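Local coordinates for protein prephenate dehydratase:Amino acid-binding ACT (Brucella abortus, PDB 6VH5) that probably catalyses the decarboxylating dehydration of prephenate to 3-phenylpyruvate, a step of phenylalanine biosynthesis, and carries an ACT domain with phenylalanine bound, at residues A[37-42]-A[101-106]; A[49-54]-A[65-70]; A[57-62]-A[71-76]; A[151-156]-A[165-170]. All coordinates share one frame; numbering follows the deposited sequence.

Interaction 1 (A[37-42]-A[101-106]); sequences SDTACR and YFLPIH
Tyr-101 opens the strand side of this contact by setting its ring against Ala-40 of the helix. The methyl carbon CB of Ala-40 lies 3.8 Å from Tyr-101 CD2, on an oblique approach to the ring. The neighbouring ring atom CE2 of Tyr-101 is 4.1 Å from Ala-40 CA, so the ring borders the helix backbone as well. The phenolic OH is hydrogen-bonded to Asn-43 ND2, further along the same helix, which ties down the far end of the ring. Phe-102 points to the other face of the sheet, toward Arg-195, as expected of alternating strand residues. Leu-103 turns back to the helix. Its CG is anti to the backbone N (chi1 172°), and both methyls reach Thr-39. Leu-103 CD1 is 4.1 Å from Thr-39 CG2, and the two side chains cross at about a right angle. Thr-39 thus offers its methyl here, while its OG1 is hydrogen-bonded to Ala-35 O within the helix. Ala-40 and Leu-103 bring the backbones closest, with CA atoms 6.7 Å apart. Leu-103 also pairs through its backbone with Thr-194, predicted to be essential for activity. Helix and strand run at 124° to each other, their axes 9.4 Å apart. The arrangement is that of a helix lying on one face of a mixed sheet, here over its outermost strand within the chain, in a catalytic domain of the type 2 periplasmic binding protein fold.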
loop_
_atom_site.group_PDB
_atom_site.type_symbol
_atom_site.label_atom_id
_atom_site.label_comp_id
_atom_site.label_asym_id
_atom_site.label_seq_id
_atom_site.Cartn_x
_atom_site.Cartn_y
_atom_site.Cartn_z
ATOM N N SER A 37 -11.505 -3.699 -10.427
ATOM C CA SER A 37 -11.179 -5.114 -10.211
ATOM C C SER A 37 -12.123 -6.023 -10.990
ATOM O O SER A 37 -11.692 -7.022 -11.578
ATOM C CB SER A 37 -11.246 -5.462 -8.722
ATOM O OG SER A 37 -10.158 -4.916 -8.000
ATOM N N ASP A 38 -13.415 -5.685 -10.997
ATOM C CA ASP A 38 -14.397 -6.405 -11.805
ATOM C C ASP A 38 -14.068 -6.297 -13.291
ATOM O O ASP A 38 -14.175 -7.281 -14.034
ATOM C CB ASP A 38 -15.794 -5.850 -11.493
ATOM C CG ASP A 38 -16.931 -6.631 -12.152
ATOM O OD1 ASP A 38 -16.697 -7.656 -12.822
ATOM O OD2 ASP A 38 -18.085 -6.185 -12.007
ATOM N N THR A 39 -13.654 -5.109 -13.742
ATOM C CA THR A 39 -13.262 -4.936 -15.140
ATOM C C THR A 39 -12.120 -5.876 -15.512
ATOM O O THR A 39 -12.150 -6.519 -16.569
ATOM C CB THR A 39 -12.846 -3.482 -15.381
ATOM O OG1 THR A 39 -13.923 -2.609 -15.019
ATOM C CG2 THR A 39 -12.449 -3.247 -16.846
ATOM N N ALA A 40 -11.123 -6.000 -14.639
ATOM C CA ALA A 40 -10.022 -6.917 -14.916
ATOM C C ALA A 40 -10.514 -8.362 -15.025
ATOM O O ALA A 40 -10.145 -9.080 -15.963
ATOM C CB ALA A 40 -8.946 -6.775 -13.840
ATOM N N CYS A 41 -11.384 -8.794 -14.104
ATOM C CA CYS A 41 -11.912 -10.159 -14.165
ATOM C C CYS A 41 -12.597 -10.418 -15.503
ATOM O O CYS A 41 -12.385 -11.460 -16.135
ATOM C CB CYS A 41 -12.905 -10.407 -13.023
ATOM S SG CYS A 41 -12.293 -10.301 -11.323
ATOM N N ARG A 42 -13.424 -9.466 -15.955
ATOM C CA ARG A 42 -14.183 -9.670 -17.183
ATOM C C ARG A 42 -13.297 -9.599 -18.416
ATOM O O ARG A 42 -13.538 -10.325 -19.390
ATOM C CB ARG A 42 -15.314 -8.642 -17.285
ATOM C CG ARG A 42 -16.445 -8.835 -16.290
ATOM C CD ARG A 42 -17.333 -7.608 -16.281
ATOM N NE ARG A 42 -18.294 -7.623 -15.188
ATOM C CZ ARG A 42 -19.589 -7.886 -15.338
ATOM N NH1 ARG A 42 -20.087 -8.130 -16.546
ATOM N NH2 ARG A 42 -20.389 -7.879 -14.280
ATOM N N TYR A 101 -2.190 -9.088 -14.749
ATOM C CA TYR A 101 -2.999 -8.292 -15.665
ATOM C C TYR A 101 -2.721 -6.818 -15.420
ATOM O O TYR A 101 -2.642 -6.382 -14.267
ATOM C CB TYR A 101 -4.500 -8.581 -15.521
ATOM C CG TYR A 101 -5.328 -7.891 -16.590
ATOM C CD1 TYR A 101 -5.382 -8.393 -17.887
ATOM C CD2 TYR A 101 -6.031 -6.722 -16.310
ATOM C CE1 TYR A 101 -6.124 -7.758 -18.872
ATOM C CE2 TYR A 101 -6.771 -6.073 -17.293
ATOM C CZ TYR A 101 -6.816 -6.604 -18.564
ATOM O OH TYR A 101 -7.543 -5.972 -19.536
ATOM N N PHE A 102 -2.583 -6.062 -16.506
ATOM C CA PHE A 102 -2.336 -4.625 -16.450
ATOM C C PHE A 102 -3.528 -3.897 -17.049
ATOM O O PHE A 102 -3.822 -4.050 -18.240
ATOM C CB PHE A 102 -1.047 -4.261 -17.197
ATOM C CG PHE A 102 0.196 -4.794 -16.542
ATOM C CD1 PHE A 102 0.577 -6.117 -16.718
ATOM C CD2 PHE A 102 0.986 -3.971 -15.753
ATOM C CE1 PHE A 102 1.715 -6.611 -16.113
ATOM C CE2 PHE A 102 2.128 -4.457 -15.143
ATOM C CZ PHE A 102 2.493 -5.779 -15.323
ATOM N N LEU A 103 -4.197 -3.091 -16.233
ATOM C CA LEU A 103 -5.401 -2.387 -16.667
ATOM C C LEU A 103 -5.208 -0.875 -16.630
ATOM O O LEU A 103 -4.937 -0.311 -15.557
ATOM C CB LEU A 103 -6.600 -2.801 -15.811
ATOM C CG LEU A 103 -7.882 -2.007 -16.038
ATOM C CD1 LEU A 103 -8.491 -2.388 -17.366
ATOM C CD2 LEU A 103 -8.859 -2.344 -14.916
ATOM N N PRO A 104 -5.319 -0.181 -17.760
ATOM C CA PRO A 104 -5.348 1.293 -17.723
ATOM C C PRO A 104 -6.591 1.789 -16.993
ATOM O O PRO A 104 -7.715 1.393 -17.311
ATOM C CB PRO A 104 -5.368 1.687 -19.204
ATOM C CG PRO A 104 -4.785 0.490 -19.919
ATOM C CD PRO A 104 -5.255 -0.707 -19.133
ATOM N N ILE A 105 -6.374 2.655 -16.003
ATOM C CA ILE A 105 -7.436 3.167 -15.138
ATOM C C ILE A 105 -7.986 4.460 -15.736
ATOM O O ILE A 105 -7.234 5.409 -15.978
ATOM C CB ILE A 105 -6.914 3.397 -13.710
ATOM C CG1 ILE A 105 -6.452 2.087 -13.101
ATOM C CG2 ILE A 105 -7.986 4.020 -12.834
ATOM C CD1 ILE A 105 -7.476 0.976 -13.226
ATOM N N HIS A 106 -9.299 4.506 -15.962
ATOM C CA HIS A 106 -9.966 5.690 -16.490
ATOM C C HIS A 106 -11.259 5.947 -15.730
ATOM O O HIS A 106 -11.934 5.013 -15.285
ATOM C CB HIS A 106 -10.258 5.551 -17.990
ATOM C CG HIS A 106 -9.026 5.487 -18.838
ATOM N ND1 HIS A 106 -8.064 6.475 -18.829
ATOM C CD2 HIS A 106 -8.581 4.535 -19.693
ATOM C CE1 HIS A 106 -7.090 6.143 -19.657
ATOM N NE2 HIS A 106 -7.378 4.970 -20.191
#

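Interaction 2 (A[49-54]-A[65-70]); sequences EPLPCP and TGAADL
The carbonyl O of Ala-67 accepts a hydrogen bond from Thr-24 OG1, and Leu-51 CD2 lies 4.0 Å from the same oxygen of Ala-67. That methyl carries the whole contact. Leu-51 CD2 is 4.1 Å from Ala-67 CB and 4.3 Å from Ala-68 CB, so one branch of the leucine sits against two successive alanines. Leu-51 CG is anti to its backbone N (chi1 174°), which extends the side chain from the strand toward the turn. The contact is small, with 86 Å² buried in all, and Leu-51 and Ala-67 remain partly exposed. Other groups hold the turn in place. Ala-68 N makes a probable hydrogen bond to Ala-62 O, near the end of the preceding helix. Asp-69 uses both carboxylate oxygens: OD1 is hydrogen-bonded to Thr-24 N and OD2 to Asn-25 N. Gly-66 is the first residue to leave the helical conformation, with a positive phi of 89°. On the other side, Leu-51 is held in the sheet by backbone bonds to Ile-27 and Phe-29. Strand 26-30 lies between strand 49-53 and strand 70-77, into which the turn leads. All three strands are parallel. The side chain of Leu-51 lies on the face of the sheet that helix 56-64 covers, the opposite face from Pro-50, which packs on helix 36-44. The arrangement is a beta-alpha-beta crossover that passes over one intervening strand, and the contact joins its first strand to the turn before its last one.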
loop_
_atom_site.group_PDB
_atom_site.type_symbol
_atom_site.label_atom_id
_atom_site.label_comp_id
_atom_site.label_asym_id
_atom_site.label_seq_id
_atom_site.Cartn_x
_atom_site.Cartn_y
_atom_site.Cartn_z
ATOM N N GLU A 49 -17.571 -15.835 -13.610
ATOM C CA GLU A 49 -18.540 -14.983 -12.935
ATOM C C GLU A 49 -17.855 -14.272 -11.774
ATOM O O GLU A 49 -17.457 -14.930 -10.798
ATOM C CB GLU A 49 -19.739 -15.803 -12.443
ATOM C CG GLU A 49 -20.991 -14.987 -12.196
ATOM C CD GLU A 49 -22.125 -15.789 -11.554
ATOM O OE1 GLU A 49 -23.052 -15.156 -11.001
ATOM O OE2 GLU A 49 -22.098 -17.042 -11.597
ATOM N N PRO A 50 -17.645 -12.962 -11.851
ATOM C CA PRO A 50 -16.970 -12.261 -10.750
ATOM C C PRO A 50 -17.758 -12.368 -9.447
ATOM O O PRO A 50 -18.991 -12.291 -9.432
ATOM C CB PRO A 50 -16.896 -10.810 -11.246
ATOM C CG PRO A 50 -16.972 -10.919 -12.745
ATOM C CD PRO A 50 -17.889 -12.088 -13.008
ATOM N N LEU A 51 -17.028 -12.522 -8.346
ATOM C CA LEU A 51 -17.617 -12.688 -7.017
ATOM C C LEU A 51 -17.166 -11.550 -6.113
ATOM O O LEU A 51 -16.045 -11.589 -5.573
ATOM C CB LEU A 51 -17.240 -14.047 -6.418
ATOM C CG LEU A 51 -17.672 -14.307 -4.969
ATOM C CD1 LEU A 51 -19.155 -14.019 -4.788
ATOM C CD2 LEU A 51 -17.360 -15.759 -4.549
ATOM N N PRO A 52 -18.002 -10.535 -5.896
ATOM C CA PRO A 52 -17.571 -9.384 -5.089
ATOM C C PRO A 52 -17.348 -9.758 -3.630
ATOM O O PRO A 52 -18.080 -10.563 -3.053
ATOM C CB PRO A 52 -18.735 -8.388 -5.231
ATOM C CG PRO A 52 -19.556 -8.892 -6.395
ATOM C CD PRO A 52 -19.386 -10.388 -6.372
ATOM N N CYS A 53 -16.323 -9.150 -3.033
ATOM C CA CYS A 53 -15.991 -9.360 -1.641
ATOM C C CYS A 53 -15.632 -8.007 -1.055
ATOM O O CYS A 53 -15.001 -7.189 -1.735
ATOM C CB CYS A 53 -14.814 -10.329 -1.466
ATOM S SG CYS A 53 -15.088 -11.906 -2.239
ATOM N N PRO A 54 -16.008 -7.745 0.195
ATOM C CA PRO A 54 -15.784 -6.398 0.742
ATOM C C PRO A 54 -14.318 -6.066 0.970
ATOM O O PRO A 54 -13.945 -4.894 0.850
ATOM C CB PRO A 54 -16.596 -6.401 2.048
ATOM C CG PRO A 54 -16.824 -7.838 2.377
ATOM C CD PRO A 54 -16.840 -8.585 1.075
ATOM N N THR A 65 -11.730 -21.289 0.766
ATOM C CA THR A 65 -12.907 -22.096 1.054
ATOM C C THR A 65 -13.500 -22.752 -0.182
ATOM O O THR A 65 -14.422 -23.557 -0.048
ATOM C CB THR A 65 -13.998 -21.245 1.728
ATOM O OG1 THR A 65 -14.433 -20.214 0.830
ATOM C CG2 THR A 65 -13.491 -20.622 3.025
ATOM N N GLY A 66 -13.046 -22.402 -1.380
ATOM C CA GLY A 66 -13.640 -22.982 -2.560
ATOM C C GLY A 66 -14.823 -22.216 -3.102
ATOM O O GLY A 66 -15.442 -22.669 -4.073
ATOM N N ALA A 67 -15.163 -21.073 -2.502
ATOM C CA ALA A 67 -16.195 -20.223 -3.085
ATOM C C ALA A 67 -15.790 -19.743 -4.468
ATOM O O ALA A 67 -16.642 -19.584 -5.348
ATOM C CB ALA A 67 -16.456 -19.013 -2.188
ATOM N N ALA A 68 -14.501 -19.513 -4.683
ATOM C CA ALA A 68 -14.025 -19.029 -5.966
ATOM C C ALA A 68 -12.826 -19.846 -6.409
ATOM O O ALA A 68 -11.990 -20.232 -5.590
ATOM C CB ALA A 68 -13.670 -17.538 -5.891
ATOM N N ASP A 69 -12.739 -20.079 -7.721
ATOM C CA ASP A 69 -11.592 -20.786 -8.276
ATOM C C ASP A 69 -10.345 -19.910 -8.301
ATOM O O ASP A 69 -9.237 -20.418 -8.096
ATOM C CB ASP A 69 -11.917 -21.261 -9.690
ATOM C CG ASP A 69 -13.142 -22.146 -9.741
ATOM O OD1 ASP A 69 -13.538 -22.679 -8.682
ATOM O OD2 ASP A 69 -13.716 -22.288 -10.840
ATOM N N LEU A 70 -10.506 -18.602 -8.506
ATOM C CA LEU A 70 -9.388 -17.677 -8.636
ATOM C C LEU A 70 -9.732 -16.371 -7.936
ATOM O O LEU A 70 -10.905 -16.054 -7.705
ATOM C CB LEU A 70 -9.053 -17.368 -10.106
ATOM C CG LEU A 70 -8.747 -18.476 -11.111
ATOM C CD1 LEU A 70 -8.703 -17.894 -12.531
ATOM C CD2 LEU A 70 -7.438 -19.161 -10.757
#

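Interaction 3 (A[57-62]-A[71-76]); sequences EDAFNA and AMIPIE
Ile-73 holds CG1 anti to its carbonyl carbon (chi1 -56°), and Phe-60 holds its ring the same way (chi1 -84°), so that the two side chains meet at about a right angle. Phe-60 CE1 is 3.8 Å from Ile-73 CG1, on an oblique approach to the ring. The end of the isoleucine, Ile-73 CD1, also touches CE1, and lies 3.9 Å from Ala-59 CB. Ile-73 thus sits against two successive helix residues. Ala-71, two residues earlier on the strand, puts its CB 3.7 Å from Ala-59 O. That oxygen is hydrogen-bonded to Ser-28 OG on the adjacent strand. The helix and strand run nearly antiparallel, at 153°, with axes 8.5 Å apart. Further along, Ile-75 and Glu-76 form a classic beta bulge opposite Arg-195, and Glu-76 OE2 makes salt bridges to Arg-195 and to Lys-246, a residue of a phenylalanine pocket. The four touching residues are buried, and the side chains that meet are all hydrocarbon. The contact therefore rests on dispersion and the exclusion of water, while Ser-28 OG gives Ala-59 O a hydrogen bond.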
loop_
_atom_site.group_PDB
_atom_site.type_symbol
_atom_site.label_atom_id
_atom_site.label_comp_id
_atom_site.label_asym_id
_atom_site.label_seq_id
_atom_site.Cartn_x
_atom_site.Cartn_y
_atom_site.Cartn_z
ATOM N N GLU A 57 -8.836 -9.623 2.013
ATOM C CA GLU A 57 -8.804 -10.848 2.801
ATOM C C GLU A 57 -9.989 -11.745 2.465
ATOM O O GLU A 57 -9.817 -12.950 2.252
ATOM C CB GLU A 57 -8.764 -10.496 4.291
ATOM C CG GLU A 57 -7.460 -9.821 4.718
ATOM C CD GLU A 57 -7.377 -8.323 4.371
ATOM O OE1 GLU A 57 -6.323 -7.714 4.672
ATOM O OE2 GLU A 57 -8.335 -7.767 3.774
ATOM N N ASP A 58 -11.188 -11.162 2.352
ATOM C CA ASP A 58 -12.356 -11.943 1.953
ATOM C C ASP A 58 -12.184 -12.503 0.547
ATOM O O ASP A 58 -12.622 -13.625 0.259
ATOM C CB ASP A 58 -13.619 -11.085 2.026
ATOM C CG ASP A 58 -14.044 -10.780 3.451
ATOM O OD1 ASP A 58 -13.880 -11.656 4.337
ATOM O OD2 ASP A 58 -14.543 -9.652 3.675
ATOM N N ALA A 59 -11.568 -11.724 -0.349
ATOM C CA ALA A 59 -11.266 -12.238 -1.680
ATOM C C ALA A 59 -10.270 -13.395 -1.615
ATOM O O ALA A 59 -10.347 -14.322 -2.428
ATOM C CB ALA A 59 -10.741 -11.115 -2.577
ATOM N N PHE A 60 -9.319 -13.352 -0.678
ATOM C CA PHE A 60 -8.439 -14.504 -0.486
ATOM C C PHE A 60 -9.226 -15.685 0.059
ATOM O O PHE A 60 -9.141 -16.801 -0.468
ATOM C CB PHE A 60 -7.289 -14.156 0.467
ATOM C CG PHE A 60 -6.119 -13.476 -0.198
ATOM C CD1 PHE A 60 -6.268 -12.228 -0.791
ATOM C CD2 PHE A 60 -4.863 -14.069 -0.198
ATOM C CE1 PHE A 60 -5.185 -11.585 -1.391
ATOM C CE2 PHE A 60 -3.780 -13.437 -0.789
ATOM C CZ PHE A 60 -3.938 -12.193 -1.386
ATOM N N ASN A 61 -10.017 -15.442 1.106
ATOM C CA ASN A 61 -10.743 -16.509 1.777
ATOM C C ASN A 61 -11.712 -17.211 0.834
ATOM O O ASN A 61 -11.960 -18.413 0.982
ATOM C CB ASN A 61 -11.472 -15.940 2.992
ATOM C CG ASN A 61 -12.124 -17.014 3.828
ATOM O OD1 ASN A 61 -11.438 -17.796 4.485
ATOM N ND2 ASN A 61 -13.453 -17.053 3.825
ATOM N N ALA A 62 -12.272 -16.475 -0.129
ATOM C CA ALA A 62 -13.157 -17.073 -1.126
ATOM C C ALA A 62 -12.468 -18.195 -1.891
ATOM O O ALA A 62 -13.125 -19.157 -2.313
ATOM C CB ALA A 62 -13.634 -15.995 -2.103
ATOM N N ALA A 71 -8.698 -15.575 -7.661
ATOM C CA ALA A 71 -8.880 -14.246 -7.096
ATOM C C ALA A 71 -8.073 -13.237 -7.898
ATOM O O ALA A 71 -6.922 -13.505 -8.273
ATOM C CB ALA A 71 -8.459 -14.196 -5.620
ATOM N N MET A 72 -8.679 -12.069 -8.145
ATOM C CA MET A 72 -8.059 -10.993 -8.913
ATOM C C MET A 72 -7.698 -9.868 -7.949
ATOM O O MET A 72 -8.578 -9.128 -7.494
ATOM C CB MET A 72 -8.998 -10.510 -10.018
ATOM C CG MET A 72 -8.430 -9.398 -10.891
ATOM S SD MET A 72 -7.201 -9.894 -12.132
ATOM C CE MET A 72 -8.234 -10.719 -13.340
ATOM N N ILE A 73 -6.406 -9.719 -7.669
ATOM C CA ILE A 73 -5.912 -8.862 -6.598
ATOM C C ILE A 73 -4.999 -7.793 -7.183
ATOM O O ILE A 73 -4.034 -8.118 -7.876
ATOM C CB ILE A 73 -5.157 -9.657 -5.521
ATOM C CG1 ILE A 73 -6.043 -10.778 -4.957
ATOM C CG2 ILE A 73 -4.625 -8.703 -4.452
ATOM C CD1 ILE A 73 -7.349 -10.300 -4.374
ATOM N N PRO A 74 -5.264 -6.510 -6.941
ATOM C CA PRO A 74 -4.327 -5.465 -7.367
ATOM C C PRO A 74 -3.135 -5.378 -6.428
ATOM O O PRO A 74 -3.275 -5.474 -5.206
ATOM C CB PRO A 74 -5.176 -4.187 -7.299
ATOM C CG PRO A 74 -6.202 -4.479 -6.254
ATOM C CD PRO A 74 -6.511 -5.951 -6.382
ATOM N N ILE A 75 -1.946 -5.215 -7.010
ATOM C CA ILE A 75 -0.738 -5.085 -6.201
ATOM C C ILE A 75 0.098 -3.871 -6.562
ATOM O O ILE A 75 0.932 -3.443 -5.744
ATOM C CB ILE A 75 0.116 -6.368 -6.266
ATOM C CG1 ILE A 75 0.605 -6.630 -7.686
ATOM C CG2 ILE A 75 -0.705 -7.569 -5.751
ATOM C CD1 ILE A 75 1.755 -7.618 -7.729
ATOM N N GLU A 76 -0.071 -3.277 -7.739
ATOM C CA GLU A 76 0.636 -2.056 -8.100
ATOM C C GLU A 76 -0.337 -1.090 -8.759
ATOM O O GLU A 76 -1.176 -1.501 -9.566
ATOM C CB GLU A 76 1.803 -2.328 -9.053
ATOM C CG GLU A 76 2.914 -3.143 -8.444
ATOM C CD GLU A 76 3.888 -3.650 -9.480
ATOM O OE1 GLU A 76 3.918 -3.082 -10.586
ATOM O OE2 GLU A 76 4.583 -4.649 -9.204
#

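Interaction 4 (A[151-156]-A[165-170]); sequences AGAARL and MAALAP
Helix 151-156 and strand 165-169 run nearly antiparallel, at 154°, with axes only 7.0 Å apart and the CA atoms of Ala-154 and Ala-167 at 5.5 Å. Alanines make this closeness possible. Ala-167 points its CB toward the helix and meets backbone as much as side chain. That methyl, Ala-167 CB, is 3.8 Å from Ala-153 O and 3.9 Å from Ala-154 N. It also touches the methyl of Ala-153, with the CB atoms of Ala-153 and Ala-167 4.1 Å apart. Two residues on, Ala-169 faces the helix in the same way, and its CB is 4.1 Å from Ala-154 CB. The helix thus presents two successive alanines to two alternate ones on the strand. The fold here is a beta-alpha-beta crossover. Strand 143-146 leads into helix 150-160, which returns the chain to strand 165-169, with strand 122-125 between the two and all three strands parallel. Met-110, on the other neighbouring strand, packs against both Ala-154 and Ala-169. Ala-166 and Leu-168 point to the opposite face of the sheet, where Ala-166 touches Leu-109 and Val-111. All four touching alanines are buried. On the helix, Arg-155 is directed elsewhere, and its NH2 forms a salt bridge with Glu-32, just beyond strand 26-30, in the other sheet of the domain.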
loop_
_atom_site.group_PDB
_atom_site.type_symbol
_atom_site.label_atom_id
_atom_site.label_comp_id
_atom_site.label_asym_id
_atom_site.label_seq_id
_atom_site.Cartn_x
_atom_site.Cartn_y
_atom_site.Cartn_z
ATOM N N ALA A 151 -17.507 2.561 -7.671
ATOM C CA ALA A 151 -18.656 1.896 -8.282
ATOM C C ALA A 151 -19.926 2.122 -7.471
ATOM O O ALA A 151 -21.023 2.191 -8.041
ATOM C CB ALA A 151 -18.384 0.395 -8.422
ATOM N N GLY A 152 -19.797 2.240 -6.144
ATOM C CA GLY A 152 -20.949 2.552 -5.321
ATOM C C GLY A 152 -21.565 3.896 -5.654
ATOM O O GLY A 152 -22.786 4.050 -5.605
ATOM N N ALA A 153 -20.738 4.870 -6.032
ATOM C CA ALA A 153 -21.252 6.175 -6.424
ATOM C C ALA A 153 -22.160 6.063 -7.638
ATOM O O ALA A 153 -23.201 6.728 -7.707
ATOM C CB ALA A 153 -20.093 7.131 -6.704
ATOM N N ALA A 154 -21.793 5.215 -8.604
ATOM C CA ALA A 154 -22.691 4.971 -9.728
ATOM C C ALA A 154 -23.980 4.299 -9.265
ATOM O O ALA A 154 -25.077 4.688 -9.689
ATOM C CB ALA A 154 -21.995 4.128 -10.793
ATOM N N ARG A 155 -23.870 3.298 -8.387
ATOM C CA ARG A 155 -25.065 2.692 -7.806
ATOM C C ARG A 155 -25.917 3.723 -7.068
ATOM O O ARG A 155 -27.147 3.725 -7.193
ATOM C CB ARG A 155 -24.668 1.547 -6.875
ATOM C CG ARG A 155 -25.851 0.893 -6.176
ATOM C CD ARG A 155 -25.460 -0.335 -5.355
ATOM N NE ARG A 155 -24.337 -0.103 -4.452
ATOM C CZ ARG A 155 -24.398 0.617 -3.337
ATOM N NH1 ARG A 155 -25.524 1.217 -2.988
ATOM N NH2 ARG A 155 -23.320 0.760 -2.581
ATOM N N LEU A 156 -25.277 4.622 -6.314
ATOM C CA LEU A 156 -26.023 5.628 -5.563
ATOM C C LEU A 156 -26.799 6.551 -6.497
ATOM O O LEU A 156 -27.939 6.927 -6.207
ATOM C CB LEU A 156 -25.072 6.439 -4.682
ATOM C CG LEU A 156 -25.736 7.565 -3.882
ATOM C CD1 LEU A 156 -26.516 6.976 -2.717
ATOM C CD2 LEU A 156 -24.730 8.612 -3.407
ATOM N N MET A 165 -27.265 14.764 -9.398
ATOM C CA MET A 165 -26.131 13.977 -8.918
ATOM C C MET A 165 -25.448 13.259 -10.074
ATOM O O MET A 165 -26.092 12.495 -10.805
ATOM C CB MET A 165 -26.571 12.971 -7.858
ATOM C CG MET A 165 -26.856 13.617 -6.516
ATOM S SD MET A 165 -27.702 12.525 -5.371
ATOM C CE MET A 165 -27.118 13.186 -3.810
ATOM N N ALA A 166 -24.147 13.498 -10.223
ATOM C CA ALA A 166 -23.303 12.795 -11.176
ATOM C C ALA A 166 -22.299 11.903 -10.441
ATOM O O ALA A 166 -22.064 12.046 -9.238
ATOM C CB ALA A 166 -22.570 13.786 -12.076
ATOM N N ALA A 167 -21.717 10.958 -11.166
ATOM C CA ALA A 167 -20.713 10.075 -10.578
ATOM C C ALA A 167 -19.471 10.006 -11.461
ATOM O O ALA A 167 -19.550 10.160 -12.683
ATOM C CB ALA A 167 -21.260 8.652 -10.349
ATOM N N LEU A 168 -18.325 9.757 -10.822
ATOM C CA LEU A 168 -17.067 9.440 -11.495
ATOM C C LEU A 168 -16.751 7.985 -11.184
ATOM O O LEU A 168 -16.458 7.648 -10.032
ATOM C CB LEU A 168 -15.940 10.345 -11.011
ATOM C CG LEU A 168 -16.068 11.837 -11.239
ATOM C CD1 LEU A 168 -15.017 12.569 -10.433
ATOM C CD2 LEU A 168 -15.902 12.111 -12.716
ATOM N N ALA A 169 -16.777 7.138 -12.208
ATOM C CA ALA A 169 -16.724 5.698 -12.005
ATOM C C ALA A 169 -16.130 5.048 -13.243
ATOM O O ALA A 169 -16.049 5.676 -14.308
ATOM C CB ALA A 169 -18.123 5.137 -11.706
ATOM N N PRO A 170 -15.706 3.782 -13.141
ATOM C CA PRO A 170 -15.205 3.073 -14.323
ATOM C C PRO A 170 -16.307 2.862 -15.347
ATOM O O PRO A 170 -17.492 2.798 -15.016
ATOM C CB PRO A 170 -14.720 1.729 -13.758
ATOM C CG PRO A 170 -14.450 1.995 -12.306
ATOM C CD PRO A 170 -15.536 2.980 -11.920
#

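In the fold
Interactions 1, 2 and 3 all reach one mixed sheet, ordered 49-53, 26-30, 70-77, 193-200, 96-104. Helix 36-44 of interaction 1 and helix 56-64 of interaction 3 cover opposite faces of it. Interactions 2 and 3 alternate along the chain, with centres 9 Å apart, and share one crossover. Both fall between the two segments of interaction 1. Met-72 packs on Cys-41 of interaction 1. Interaction 4 follows later in the chain, on a second five-stranded sheet, about 17 Å from interaction 1 and 23 Å from the others, centre to centre. The sheets form the two lobes of the catalytic domain, and the active site probably lies in the cleft between them, as in relatives.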